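Local coordinates for putative secreted salivary protein (Xenopsylla cheopis, PDB 5K6D) that inhibits the host voltage-gated sodium channel Nav1.5, acting as a disulfide-rich toxin secreted in the saliva of a flea, at residues C45-S59 and Q66-K78. Sequence-based numbering, arbitrary orientation.
Sequences CDKHCTGVCLGSGGS and QKPNKEDCYCKSK
Cys45 and Cys49, one turn apart on helix 38-51, are joined by disulfides to Cys73 and Cys75, two apart on strand 73-76. The two helix cysteines turn their sulfurs differently: Cys45 points SG away from its backbone N (chi1 172°), Cys49 away from its carbonyl carbon (chi1 -67°), and both sulfurs come down onto the strand. The two bridges lie close together, with Cys49 SG 3.3 Å from Cys73 SG. Cys53 adds a third sulfur, its SG 3.6 Å from Cys75 SG. This pairing of CXXXC on a helix with CXC on a strand is the cysteine-stabilized alpha-beta motif, common in toxins that act on ion channels.

Strand 57-60 runs antiparallel to 73-76. Ser59 and Tyr74 form a hydrogen-bonded pair, with Tyr74 N to Ser59 O at 2.8 Å and Ser59 N to Tyr74 O at 3.1 Å. Gly58 faces Cys75 as a non-hydrogen-bonded pair, CA to CA 4.1 Å. Gly58, with no side chain, lies where Cys49 SG comes down onto the sheet. Asp46 OD1 ties the helix to this strand by accepting from Gly58 N at 3.0 Å, from above the carboxylate plane.

Farther along, Ser56 N hydrogen-bonds to Lys76 O, and Ser56 OG donates to Ser77 O at 2.9 Å from above that carbonyl plane. A water links Leu54 O to Lys78 N; another joins Ser59 OG to Tyr74 O. Lys67 CA lies over the centre of one Tyr74 ring face, and Tyr74 OH accepts from Asn69 N.

Cys53 is disulfide-bonded to Cys8, fastening helix 6-10. Strand 73-76 is the middle strand of its sheet, between 57-60 and 26-28, and helix 38-51 packs across the cysteine-bearing face.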
loop_
_atom_site.group_PDB
_atom_site.type_symbol
_atom_site.label_atom_id
_atom_site.label_comp_id
_atom_site.label_asym_id
_atom_site.label_seq_id
_atom_site.Cartn_x
_atom_site.Cartn_y
_atom_site.Cartn_z
ATOM N N CYS A 45 0.891 -4.469 5.814
ATOM C CA CYS A 45 0.308 -3.861 4.632
ATOM C C CYS A 45 -1.064 -3.289 4.947
ATOM O O CYS A 45 -1.350 -2.143 4.611
ATOM C CB CYS A 45 0.235 -4.889 3.505
ATOM S SG CYS A 45 -0.673 -4.354 2.044
ATOM N N ASP A 46 -1.918 -4.063 5.611
ATOM C CA ASP A 46 -3.248 -3.558 5.879
ATOM C C ASP A 46 -3.206 -2.284 6.715
ATOM O O ASP A 46 -3.932 -1.334 6.437
ATOM C CB ASP A 46 -4.112 -4.609 6.558
ATOM C CG ASP A 46 -5.576 -4.291 6.424
ATOM O OD1 ASP A 46 -6.119 -4.426 5.305
ATOM O OD2 ASP A 46 -6.172 -3.857 7.417
ATOM N N LYS A 47 -2.344 -2.259 7.729
ATOM C CA LYS A 47 -2.231 -1.086 8.587
ATOM C C LYS A 47 -1.591 0.101 7.868
ATOM O O LYS A 47 -1.995 1.241 8.079
ATOM C CB LYS A 47 -1.445 -1.439 9.849
ATOM C CG LYS A 47 -1.068 -0.258 10.742
ATOM C CD LYS A 47 -2.229 0.615 11.214
ATOM C CE LYS A 47 -3.216 -0.130 12.088
ATOM N NZ LYS A 47 -4.099 0.823 12.832
ATOM N N HIS A 48 -0.592 -0.135 7.028
ATOM C CA HIS A 48 -0.072 0.964 6.220
ATOM C C HIS A 48 -1.200 1.546 5.364
ATOM O O HIS A 48 -1.360 2.769 5.251
ATOM C CB HIS A 48 1.097 0.489 5.355
ATOM C CG HIS A 48 1.693 1.566 4.511
ATOM N ND1 HIS A 48 2.608 2.484 4.986
ATOM C CD2 HIS A 48 1.461 1.886 3.216
ATOM C CE1 HIS A 48 2.924 3.313 4.005
ATOM N NE2 HIS A 48 2.244 2.970 2.923
ATOM N N CYS A 49 -2.009 0.667 4.797
ATOM C CA CYS A 49 -3.106 1.110 3.950
ATOM C C CYS A 49 -4.155 1.909 4.703
ATOM O O CYS A 49 -4.600 2.949 4.219
ATOM C CB CYS A 49 -3.768 -0.081 3.261
ATOM S SG CYS A 49 -2.691 -0.897 2.064
ATOM N N THR A 50 -4.565 1.440 5.879
ATOM C CA THR A 50 -5.595 2.164 6.618
ATOM C C THR A 50 -5.024 3.364 7.374
ATOM O O THR A 50 -5.674 4.409 7.480
ATOM C CB THR A 50 -6.328 1.267 7.628
ATOM O OG1 THR A 50 -5.389 0.762 8.588
ATOM C CG2 THR A 50 -7.036 0.103 6.926
ATOM N N GLY A 51 -3.814 3.216 7.912
ATOM C CA GLY A 51 -3.252 4.228 8.781
ATOM C C GLY A 51 -2.447 5.310 8.101
ATOM O O GLY A 51 -2.318 6.402 8.646
ATOM N N VAL A 52 -1.892 5.012 6.932
ATOM C CA VAL A 52 -1.063 5.981 6.220
ATOM C C VAL A 52 -1.714 6.383 4.899
ATOM O O VAL A 52 -1.869 7.572 4.626
ATOM C CB VAL A 52 0.382 5.444 5.991
ATOM C CG1 VAL A 52 1.221 6.467 5.242
ATOM C CG2 VAL A 52 1.049 5.099 7.334
ATOM N N CYS A 53 -2.136 5.408 4.099
ATOM C CA CYS A 53 -2.862 5.719 2.866
ATOM C C CYS A 53 -4.309 6.157 3.112
ATOM O O CYS A 53 -4.941 6.698 2.216
ATOM C CB CYS A 53 -2.848 4.516 1.916
ATOM S SG CYS A 53 -1.193 3.998 1.367
ATOM N N LEU A 54 -4.822 5.911 4.315
ATOM C CA LEU A 54 -6.193 6.260 4.701
ATOM C C LEU A 54 -7.215 5.596 3.782
ATOM O O LEU A 54 -8.249 6.174 3.430
ATOM C CB LEU A 54 -6.379 7.781 4.727
ATOM C CG LEU A 54 -5.328 8.553 5.535
ATOM C CD1 LEU A 54 -5.632 10.044 5.520
ATOM C CD2 LEU A 54 -5.227 8.034 6.962
ATOM N N GLY A 55 -6.920 4.356 3.408
ATOM C CA GLY A 55 -7.836 3.535 2.643
ATOM C C GLY A 55 -8.597 2.572 3.535
ATOM O O GLY A 55 -8.585 2.693 4.768
ATOM N N SER A 56 -9.265 1.604 2.922
ATOM C CA SER A 56 -10.059 0.629 3.668
ATOM C C SER A 56 -9.252 -0.594 4.092
ATOM O O SER A 56 -9.633 -1.304 5.017
ATOM C CB SER A 56 -11.255 0.182 2.834
ATOM O OG SER A 56 -10.822 -0.423 1.625
ATOM N N GLY A 57 -8.138 -0.840 3.413
ATOM C CA GLY A 57 -7.326 -2.009 3.678
ATOM C C GLY A 57 -6.416 -2.261 2.498
ATOM O O GLY A 57 -6.373 -1.462 1.561
ATOM N N GLY A 58 -5.671 -3.354 2.528
ATOM C CA GLY A 58 -4.839 -3.684 1.392
ATOM C C GLY A 58 -4.224 -5.048 1.528
ATOM O O GLY A 58 -4.387 -5.719 2.556
ATOM N N SER A 59 -3.525 -5.472 0.485
ATOM C CA SER A 59 -2.870 -6.770 0.499
ATOM C C SER A 59 -1.572 -6.726 -0.293
ATOM O O SER A 59 -1.395 -5.889 -1.187
ATOM C CB SER A 59 -3.790 -7.849 -0.059
ATOM O OG SER A 59 -4.154 -7.516 -1.376
ATOM N N GLN A 66 -3.208 -6.706 -11.275
ATOM C CA GLN A 66 -3.545 -5.634 -10.358
ATOM C C GLN A 66 -2.540 -5.506 -9.214
ATOM O O GLN A 66 -2.333 -4.418 -8.686
ATOM C CB GLN A 66 -4.939 -5.870 -9.792
ATOM C CG GLN A 66 -5.449 -4.778 -8.908
ATOM C CD GLN A 66 -6.741 -5.158 -8.251
ATOM O OE1 GLN A 66 -6.839 -6.198 -7.597
ATOM N NE2 GLN A 66 -7.755 -4.324 -8.420
ATOM N N LYS A 67 -1.936 -6.622 -8.810
ATOM C CA LYS A 67 -1.025 -6.628 -7.667
ATOM C C LYS A 67 0.240 -7.399 -8.048
ATOM O O LYS A 67 0.503 -8.476 -7.514
ATOM C CB LYS A 67 -1.702 -7.250 -6.440
ATOM C CG LYS A 67 -3.047 -6.617 -6.079
ATOM C CD LYS A 67 -3.589 -7.148 -4.757
ATOM C CE LYS A 67 -3.523 -8.663 -4.696
ATOM N NZ LYS A 67 -4.806 -9.277 -5.140
ATOM N N PRO A 68 1.031 -6.849 -8.987
ATOM C CA PRO A 68 2.067 -7.659 -9.649
ATOM C C PRO A 68 3.323 -7.948 -8.829
ATOM O O PRO A 68 3.956 -8.975 -9.069
ATOM C CB PRO A 68 2.434 -6.816 -10.876
ATOM C CG PRO A 68 2.109 -5.424 -10.476
ATOM C CD PRO A 68 0.872 -5.533 -9.627
ATOM N N ASN A 69 3.681 -7.071 -7.896
ATOM C CA ASN A 69 4.962 -7.172 -7.207
ATOM C C ASN A 69 4.791 -7.658 -5.771
ATOM O O ASN A 69 4.179 -6.975 -4.959
ATOM C CB ASN A 69 5.656 -5.808 -7.226
ATOM C CG ASN A 69 7.096 -5.868 -6.753
ATOM O OD1 ASN A 69 7.476 -6.735 -5.963
ATOM N ND2 ASN A 69 7.912 -4.937 -7.235
ATOM N N LYS A 70 5.356 -8.817 -5.455
ATOM C CA LYS A 70 5.191 -9.416 -4.131
ATOM C C LYS A 70 5.792 -8.576 -3.004
ATOM O O LYS A 70 5.430 -8.755 -1.842
ATOM C CB LYS A 70 5.801 -10.818 -4.104
ATOM C CG LYS A 70 7.313 -10.852 -4.231
ATOM C CD LYS A 70 7.817 -12.285 -4.318
ATOM C CE LYS A 70 9.258 -12.344 -4.814
ATOM N NZ LYS A 70 10.230 -11.851 -3.791
ATOM N N GLU A 71 6.704 -7.668 -3.336
ATOM C CA GLU A 71 7.299 -6.798 -2.320
ATOM C C GLU A 71 6.441 -5.573 -2.041
ATOM O O GLU A 71 6.680 -4.862 -1.067
ATOM C CB GLU A 71 8.700 -6.355 -2.741
ATOM C CG GLU A 71 9.681 -7.504 -2.909
ATOM C CD GLU A 71 11.116 -7.040 -3.076
ATOM O OE1 GLU A 71 11.328 -5.901 -3.544
ATOM O OE2 GLU A 71 12.032 -7.817 -2.736
ATOM N N ASP A 72 5.456 -5.330 -2.898
ATOM C CA ASP A 72 4.607 -4.158 -2.756
ATOM C C ASP A 72 3.281 -4.498 -2.095
ATOM O O ASP A 72 2.817 -5.637 -2.116
ATOM C CB ASP A 72 4.357 -3.487 -4.112
ATOM C CG ASP A 72 5.610 -2.856 -4.701
ATOM O OD1 ASP A 72 6.615 -2.675 -3.977
ATOM O OD2 ASP A 72 5.579 -2.532 -5.911
ATOM N N CYS A 73 2.699 -3.470 -1.500
ATOM C CA CYS A 73 1.420 -3.527 -0.822
ATOM C C CYS A 73 0.442 -2.709 -1.655
ATOM O O CYS A 73 0.792 -1.626 -2.103
ATOM C CB CYS A 73 1.595 -2.973 0.588
ATOM S SG CYS A 73 0.121 -2.558 1.528
ATOM N N TYR A 74 -0.767 -3.222 -1.867
ATOM C CA TYR A 74 -1.740 -2.575 -2.742
ATOM C C TYR A 74 -2.973 -2.208 -1.933
ATOM O O TYR A 74 -3.689 -3.084 -1.429
ATOM C CB TYR A 74 -2.078 -3.487 -3.926
ATOM C CG TYR A 74 -0.851 -3.772 -4.764
ATOM C CD1 TYR A 74 -0.006 -4.830 -4.460
ATOM C CD2 TYR A 74 -0.525 -2.960 -5.848
ATOM C CE1 TYR A 74 1.133 -5.071 -5.210
ATOM C CE2 TYR A 74 0.604 -3.202 -6.607
ATOM C CZ TYR A 74 1.421 -4.262 -6.287
ATOM O OH TYR A 74 2.554 -4.526 -7.030
ATOM N N CYS A 75 -3.196 -0.899 -1.803
ATOM C CA CYS A 75 -4.228 -0.369 -0.925
ATOM C C CYS A 75 -5.490 0.020 -1.663
ATOM O O CYS A 75 -5.439 0.662 -2.712
ATOM C CB CYS A 75 -3.710 0.857 -0.177
ATOM S SG CYS A 75 -2.214 0.592 0.779
ATOM N N LYS A 76 -6.620 -0.343 -1.076
ATOM C CA LYS A 76 -7.933 -0.008 -1.590
ATOM C C LYS A 76 -8.482 1.242 -0.904
ATOM O O LYS A 76 -8.277 1.437 0.295
ATOM C CB LYS A 76 -8.877 -1.189 -1.369
ATOM C CG LYS A 76 -10.176 -1.130 -2.147
ATOM C CD LYS A 76 -11.021 -2.390 -1.937
ATOM C CE LYS A 76 -10.167 -3.633 -1.706
ATOM N NZ LYS A 76 -10.873 -4.882 -2.137
ATOM N N SER A 77 -9.192 2.079 -1.653
ATOM C CA SER A 77 -9.782 3.286 -1.090
ATOM C C SER A 77 -10.924 2.961 -0.136
ATOM O O SER A 77 -11.415 1.832 -0.091
ATOM C CB SER A 77 -10.309 4.191 -2.201
ATOM O OG SER A 77 -11.512 3.660 -2.733
ATOM N N LYS A 78 -11.358 3.965 0.614
ATOM C CA LYS A 78 -12.610 3.857 1.348
ATOM C C LYS A 78 -13.772 4.083 0.391
ATOM O O LYS A 78 -13.566 4.392 -0.786
ATOM C CB LYS A 78 -12.660 4.858 2.501
ATOM C CG LYS A 78 -11.629 4.583 3.574
ATOM C CD LYS A 78 -11.646 5.649 4.658
ATOM C CE LYS A 78 -10.572 5.385 5.701
ATOM N NZ LYS A 78 -10.477 6.474 6.715
ATOM O OXT LYS A 78 -14.937 3.952 0.774
HETATM O O HOH W 1 -10.026 6.405 0.721
HETATM O O HOH W 2 -5.652 -4.974 -2.086
#